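Local coordinates for type III secretion system effector HopBA1 (Pseudomonas syringae pv. aptata, PDB 5T09), which acts as a bacterial virulence factor recognised by the Arabidopsis resistance protein RBA1, whose self-association it enhances, with plant cell death as the outcome, at residues V82-H87 with I186-A191; S138-K143 with A171-E176. All blocks are in the same frame, centred on the assembly; numbering follows the deposited sequence.

Contact 1: residues V82-H87 with I186-A191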
loop_
_atom_site.group_PDB
_atom_site.type_symbol
_atom_site.label_atom_id
_atom_site.label_comp_id
_atom_site.label_asym_id
_atom_site.label_seq_id
_atom_site.Cartn_x
_atom_site.Cartn_y
_atom_site.Cartn_z
ATOM N N VAL A 82 6.210 0.892 -1.593
ATOM C CA VAL A 82 5.091 0.926 -2.530
ATOM C C VAL A 82 5.360 0.018 -3.722
ATOM O O VAL A 82 6.494 -0.080 -4.209
ATOM C CB VAL A 82 4.797 2.365 -3.002
ATOM C CG1 VAL A 82 4.593 3.272 -1.800
ATOM C CG2 VAL A 82 5.913 2.891 -3.906
ATOM N N GLU A 83 4.293 -0.626 -4.202
ATOM C CA GLU A 83 4.363 -1.463 -5.396
ATOM C C GLU A 83 4.664 -0.647 -6.646
ATOM O O GLU A 83 5.205 -1.183 -7.619
ATOM C CB GLU A 83 3.041 -2.210 -5.582
ATOM C CG GLU A 83 2.932 -2.978 -6.897
ATOM C CD GLU A 83 1.562 -3.593 -7.121
ATOM O OE1 GLU A 83 0.611 -3.234 -6.396
ATOM O OE2 GLU A 83 1.435 -4.431 -8.040
ATOM N N PHE A 84 4.323 0.637 -6.647
ATOM C CA PHE A 84 4.359 1.417 -7.879
ATOM C C PHE A 84 5.775 1.650 -8.389
ATOM O O PHE A 84 5.939 2.064 -9.540
ATOM C CB PHE A 84 3.647 2.747 -7.650
ATOM C CG PHE A 84 2.316 2.600 -6.970
ATOM C CD1 PHE A 84 1.294 1.890 -7.575
ATOM C CD2 PHE A 84 2.092 3.161 -5.723
ATOM C CE1 PHE A 84 0.071 1.742 -6.950
ATOM C CE2 PHE A 84 0.871 3.023 -5.095
ATOM C CZ PHE A 84 -0.143 2.311 -5.708
ATOM N N VAL A 85 6.791 1.381 -7.573
ATOM C CA VAL A 85 8.186 1.565 -7.949
ATOM C C VAL A 85 8.897 0.233 -7.793
ATOM O O VAL A 85 8.731 -0.452 -6.775
ATOM C CB VAL A 85 8.872 2.643 -7.092
ATOM C CG1 VAL A 85 10.321 2.829 -7.527
ATOM C CG2 VAL A 85 8.115 3.952 -7.180
ATOM N N LYS A 86 9.690 -0.125 -8.793
ATOM C CA LYS A 86 10.507 -1.323 -8.712
ATOM C C LYS A 86 11.698 -1.058 -7.805
ATOM O O LYS A 86 12.322 0.005 -7.868
ATOM C CB LYS A 86 10.965 -1.747 -10.106
ATOM C CG LYS A 86 9.802 -2.166 -10.992
ATOM C CD LYS A 86 10.029 -1.844 -12.458
ATOM C CE LYS A 86 8.737 -1.992 -13.258
ATOM N NZ LYS A 86 7.641 -1.098 -12.769
ATOM N N HIS A 87 11.987 -2.020 -6.926
ATOM C CA HIS A 87 13.077 -1.827 -5.978
ATOM C C HIS A 87 14.388 -1.543 -6.691
ATOM O O HIS A 87 15.248 -0.834 -6.156
ATOM C CB HIS A 87 13.226 -3.054 -5.081
ATOM C CG HIS A 87 14.281 -2.900 -4.031
ATOM N ND1 HIS A 87 15.531 -3.467 -4.144
ATOM C CD2 HIS A 87 14.277 -2.226 -2.857
ATOM C CE1 HIS A 87 16.249 -3.160 -3.079
ATOM N NE2 HIS A 87 15.513 -2.407 -2.283
ATOM N N ILE A 186 4.834 1.198 6.399
ATOM C CA ILE A 186 3.611 0.854 5.687
ATOM C C ILE A 186 4.008 0.287 4.335
ATOM O O ILE A 186 4.876 0.843 3.652
ATOM C CB ILE A 186 2.683 2.072 5.518
ATOM C CG1 ILE A 186 2.162 2.527 6.880
ATOM C CG2 ILE A 186 1.516 1.738 4.579
ATOM C CD1 ILE A 186 1.445 3.858 6.855
ATOM N N VAL A 187 3.379 -0.823 3.957
ATOM C CA VAL A 187 3.531 -1.418 2.636
ATOM C C VAL A 187 2.235 -1.192 1.874
ATOM O O VAL A 187 1.157 -1.581 2.340
ATOM C CB VAL A 187 3.874 -2.915 2.726
ATOM C CG1 VAL A 187 3.758 -3.591 1.363
ATOM C CG2 VAL A 187 5.270 -3.094 3.290
ATOM N N TRP A 188 2.344 -0.570 0.703
ATOM C CA TRP A 188 1.196 -0.161 -0.101
ATOM C C TRP A 188 1.288 -0.880 -1.439
ATOM O O TRP A 188 2.214 -0.636 -2.220
ATOM C CB TRP A 188 1.187 1.359 -0.270
ATOM C CG TRP A 188 0.057 1.912 -1.083
ATOM C CD1 TRP A 188 -1.101 1.284 -1.433
ATOM C CD2 TRP A 188 -0.013 3.226 -1.642
ATOM N NE1 TRP A 188 -1.891 2.131 -2.175
ATOM C CE2 TRP A 188 -1.243 3.330 -2.317
ATOM C CE3 TRP A 188 0.848 4.327 -1.635
ATOM C CZ2 TRP A 188 -1.631 4.491 -2.984
ATOM C CZ3 TRP A 188 0.461 5.476 -2.294
ATOM C CH2 TRP A 188 -0.764 5.549 -2.963
ATOM N N GLY A 189 0.339 -1.776 -1.691
ATOM C CA GLY A 189 0.349 -2.578 -2.899
ATOM C C GLY A 189 -1.018 -3.173 -3.139
ATOM O O GLY A 189 -1.921 -3.072 -2.305
ATOM N N GLY A 190 -1.157 -3.807 -4.302
ATOM C CA GLY A 190 -2.429 -4.375 -4.711
ATOM C C GLY A 190 -3.046 -5.288 -3.674
ATOM O O GLY A 190 -2.392 -6.209 -3.178
ATOM N N ALA A 191 -4.324 -5.050 -3.364
ATOM C CA ALA A 191 -4.990 -5.777 -2.289
ATOM C C ALA A 191 -5.016 -7.280 -2.543
ATOM O O ALA A 191 -5.045 -8.066 -1.589
ATOM C CB ALA A 191 -6.414 -5.250 -2.110
#

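Contact 2: residues S138-K143 with A171-E176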
loop_
_atom_site.group_PDB
_atom_site.type_symbol
_atom_site.label_atom_id
_atom_site.label_comp_id
_atom_site.label_asym_id
_atom_site.label_seq_id
_atom_site.Cartn_x
_atom_site.Cartn_y
_atom_site.Cartn_z
ATOM N N SER A 138 10.153 4.071 -0.815
ATOM C CA SER A 138 10.956 3.161 -1.618
ATOM C C SER A 138 10.041 2.209 -2.372
ATOM O O SER A 138 8.841 2.113 -2.099
ATOM C CB SER A 138 11.948 2.373 -0.753
ATOM O OG SER A 138 11.263 1.427 0.052
ATOM N N GLY A 139 10.629 1.498 -3.329
ATOM C CA GLY A 139 9.898 0.565 -4.167
ATOM C C GLY A 139 10.087 -0.873 -3.726
ATOM O O GLY A 139 11.132 -1.244 -3.192
ATOM N N ILE A 140 9.054 -1.685 -3.952
ATOM C CA ILE A 140 9.089 -3.105 -3.616
ATOM C C ILE A 140 8.978 -4.002 -4.834
ATOM O O ILE A 140 9.231 -5.211 -4.716
ATOM C CB ILE A 140 7.975 -3.474 -2.613
ATOM C CG1 ILE A 140 6.603 -3.283 -3.271
ATOM C CG2 ILE A 140 8.122 -2.648 -1.354
ATOM C CD1 ILE A 140 5.422 -3.581 -2.380
ATOM N N ASP A 141 8.600 -3.469 -5.990
ATOM C CA ASP A 141 8.181 -4.333 -7.077
ATOM C C ASP A 141 9.383 -4.912 -7.814
ATOM O O ASP A 141 10.507 -4.406 -7.736
ATOM C CB ASP A 141 7.283 -3.573 -8.055
ATOM C CG ASP A 141 6.392 -4.496 -8.862
ATOM O OD1 ASP A 141 6.288 -5.692 -8.503
ATOM O OD2 ASP A 141 5.785 -4.025 -9.846
ATOM N N ARG A 142 9.124 -5.999 -8.537
ATOM C CA ARG A 142 10.137 -6.699 -9.307
ATOM C C ARG A 142 9.556 -7.047 -10.665
ATOM O O ARG A 142 8.379 -7.408 -10.767
ATOM C CB ARG A 142 10.600 -7.970 -8.585
ATOM C CG ARG A 142 11.482 -8.879 -9.419
ATOM C CD ARG A 142 11.971 -10.037 -8.584
ATOM N NE ARG A 142 12.851 -9.581 -7.511
ATOM C CZ ARG A 142 14.148 -9.864 -7.406
ATOM N NH1 ARG A 142 14.759 -10.634 -8.298
ATOM N NH2 ARG A 142 14.838 -9.381 -6.384
ATOM N N LYS A 143 10.384 -6.947 -11.700
ATOM C CA LYS A 143 9.899 -7.149 -13.058
ATOM C C LYS A 143 9.379 -8.568 -13.236
ATOM O O LYS A 143 9.991 -9.535 -12.776
ATOM C CB LYS A 143 11.008 -6.874 -14.072
ATOM C CG LYS A 143 10.554 -7.036 -15.520
ATOM C CD LYS A 143 11.544 -6.426 -16.502
ATOM C CE LYS A 143 10.921 -6.244 -17.881
ATOM N NZ LYS A 143 10.504 -7.532 -18.503
ATOM N N ALA A 171 11.045 -8.804 0.912
ATOM C CA ALA A 171 12.484 -8.638 1.077
ATOM C C ALA A 171 12.905 -7.201 0.796
ATOM O O ALA A 171 13.762 -6.649 1.498
ATOM C CB ALA A 171 13.234 -9.607 0.161
ATOM N N ALA A 172 12.315 -6.579 -0.229
ATOM C CA ALA A 172 12.659 -5.201 -0.561
ATOM C C ALA A 172 12.144 -4.230 0.494
ATOM O O ALA A 172 12.833 -3.268 0.850
ATOM C CB ALA A 172 12.096 -4.838 -1.934
ATOM N N ALA A 173 10.925 -4.452 0.991
ATOM C CA ALA A 173 10.377 -3.572 2.018
ATOM C C ALA A 173 11.169 -3.685 3.312
ATOM O O ALA A 173 11.392 -2.685 4.003
ATOM C CB ALA A 173 8.904 -3.901 2.260
ATOM N N THR A 174 11.599 -4.901 3.652
ATOM C CA THR A 174 12.432 -5.102 4.832
ATOM C C THR A 174 13.768 -4.387 4.685
ATOM O O THR A 174 14.183 -3.629 5.569
ATOM C CB THR A 174 12.660 -6.597 5.060
ATOM O OG1 THR A 174 11.404 -7.245 5.288
ATOM C CG2 THR A 174 13.573 -6.824 6.249
ATOM N N ARG A 175 14.463 -4.632 3.572
ATOM C CA ARG A 175 15.775 -4.035 3.352
ATOM C C ARG A 175 15.733 -2.522 3.538
ATOM O O ARG A 175 16.586 -1.943 4.220
ATOM C CB ARG A 175 16.270 -4.385 1.947
ATOM C CG ARG A 175 17.656 -3.839 1.613
ATOM C CD ARG A 175 17.878 -3.797 0.107
ATOM N NE ARG A 175 18.151 -5.119 -0.453
ATOM C CZ ARG A 175 19.357 -5.568 -0.795
ATOM N NH1 ARG A 175 20.435 -4.808 -0.650
ATOM N NH2 ARG A 175 19.488 -6.789 -1.294
ATOM N N GLU A 176 14.749 -1.862 2.928
ATOM C CA GLU A 176 14.722 -0.405 2.944
ATOM C C GLU A 176 14.258 0.150 4.284
ATOM O O GLU A 176 14.717 1.222 4.693
ATOM C CB GLU A 176 13.835 0.110 1.805
ATOM C CG GLU A 176 14.378 -0.213 0.415
ATOM C CD GLU A 176 15.866 0.071 0.289
ATOM O OE1 GLU A 176 16.321 1.119 0.798
ATOM O OE2 GLU A 176 16.585 -0.768 -0.295
HETATM O O HOH W 1 11.364 -1.169 -0.581
#

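Contact 1: residues V82-H87 with I186-A191
The ring of Phe84 presents its edge to one face of the Trp188 indole in a T-shaped stack, the planes at 87° and the centroid of the phenyl ring 4.7 Å from that of the six-membered indole ring. Phe84 CE2 stands over the centre of that ring, 3.5 Å from Trp188 CE2, and CZ follows it toward the pyrrole side. Val82 comes to the same indole obliquely, its CG1 lying 3.9 Å from Trp188 CE3. The indole N-H is used elsewhere, bonding to OD1 of Asp54. Phe84 also makes an edge-to-face pair with Trp112 and meets the ring of Trp119 steeply.

Next to the rings the backbones run parallel, with Val82 paired to Trp188. Trp188 O accepts the Glu83 N-H at 2.9 Å and also lies 3.3 Å from Val82 CA in a C-H...O contact. The chain then turns a corner through a type I turn from Val82 to Val85. In Glu83, CG is anti to the backbone N (chi1 172°) and the chain runs on extended alongside Gly189; OE1 accepts the Gly190 N-H at 2.8 Å, on the syn side and 30° out of the carboxylate plane. OE2 forms a salt bridge with Arg162, and with a separate partner for each oxygen the rotation of the carboxylate is fixed.

The contact thus lies at the C-terminal ends of neighbouring parallel strands 77-82 and 184-190, with helix 60-74 against Trp188, helix 101-112 against Phe84, and Trp169 of helix 166-179 against Glu83.

Contact 2: residues S138-K143 with A171-E176
Ser138 and Glu176 meet where strand 138-141 packs against helix 171-176, the two running nearly antiparallel at 159° with their axes 7.4 Å apart. From its CB onward, Glu176 first lies against the serine side chain: CB is 3.4 Å from Ser138 OG, and CG is 3.7 Å from Ser138 CB. The chain then bends at chi2 (-45°), which turns CD out of the extended course, and the carboxylate ends on two partners, OE1 bonding to Tyr136 OH and OE2 to His87 NE2. The acid therefore touches this strand segment through its methylene groups.

Farther along the strand the contact is apolar and close to the backbone. Ala172 CB sits 3.9 Å from Ile140 CA, and Ala173 CB lies equally near Ile140 CG2. With alanine methyls at the interface, helix and strand approach closely, the Ile140 and Ala172 CA atoms 5.1 Å apart. The helix belongs to a beta-alpha-beta crossover from strand 136-141 to parallel strand 184-190, which spans strand 77-82.

No direct hydrogen bond joins the two segments. A water bridges them instead, donating to Gly139 O at 2.6 Å and, more weakly, to Ala172 O; it is also bonded to Ser138 OG, which His79 NE2 engages as well. With the polar ends of Ser138 and Glu176 satisfied by these partners, direct contact between the segments is left to van der Waals packing.

Following the chain from the N terminus, strand 77-82 ends in segment 82-87, the first half of contact 1. Helices 90-99, 101-112 and 117-132 intervene before edge strand 136-141 brings in segment 138-143. Contact 2 closes when helix 166-179 returns over that strand; only then does the chain enter strand 184-190 and complete contact 1. The shorter loop is thus contained within the longer one. The two contacts touch directly at His87, whose backbone N bonds to Asp141 O while its side chain reaches helix 166-179. Together they tie three adjacent parallel strands, in the order 136-141, 77-82, 184-190, to helix 166-179.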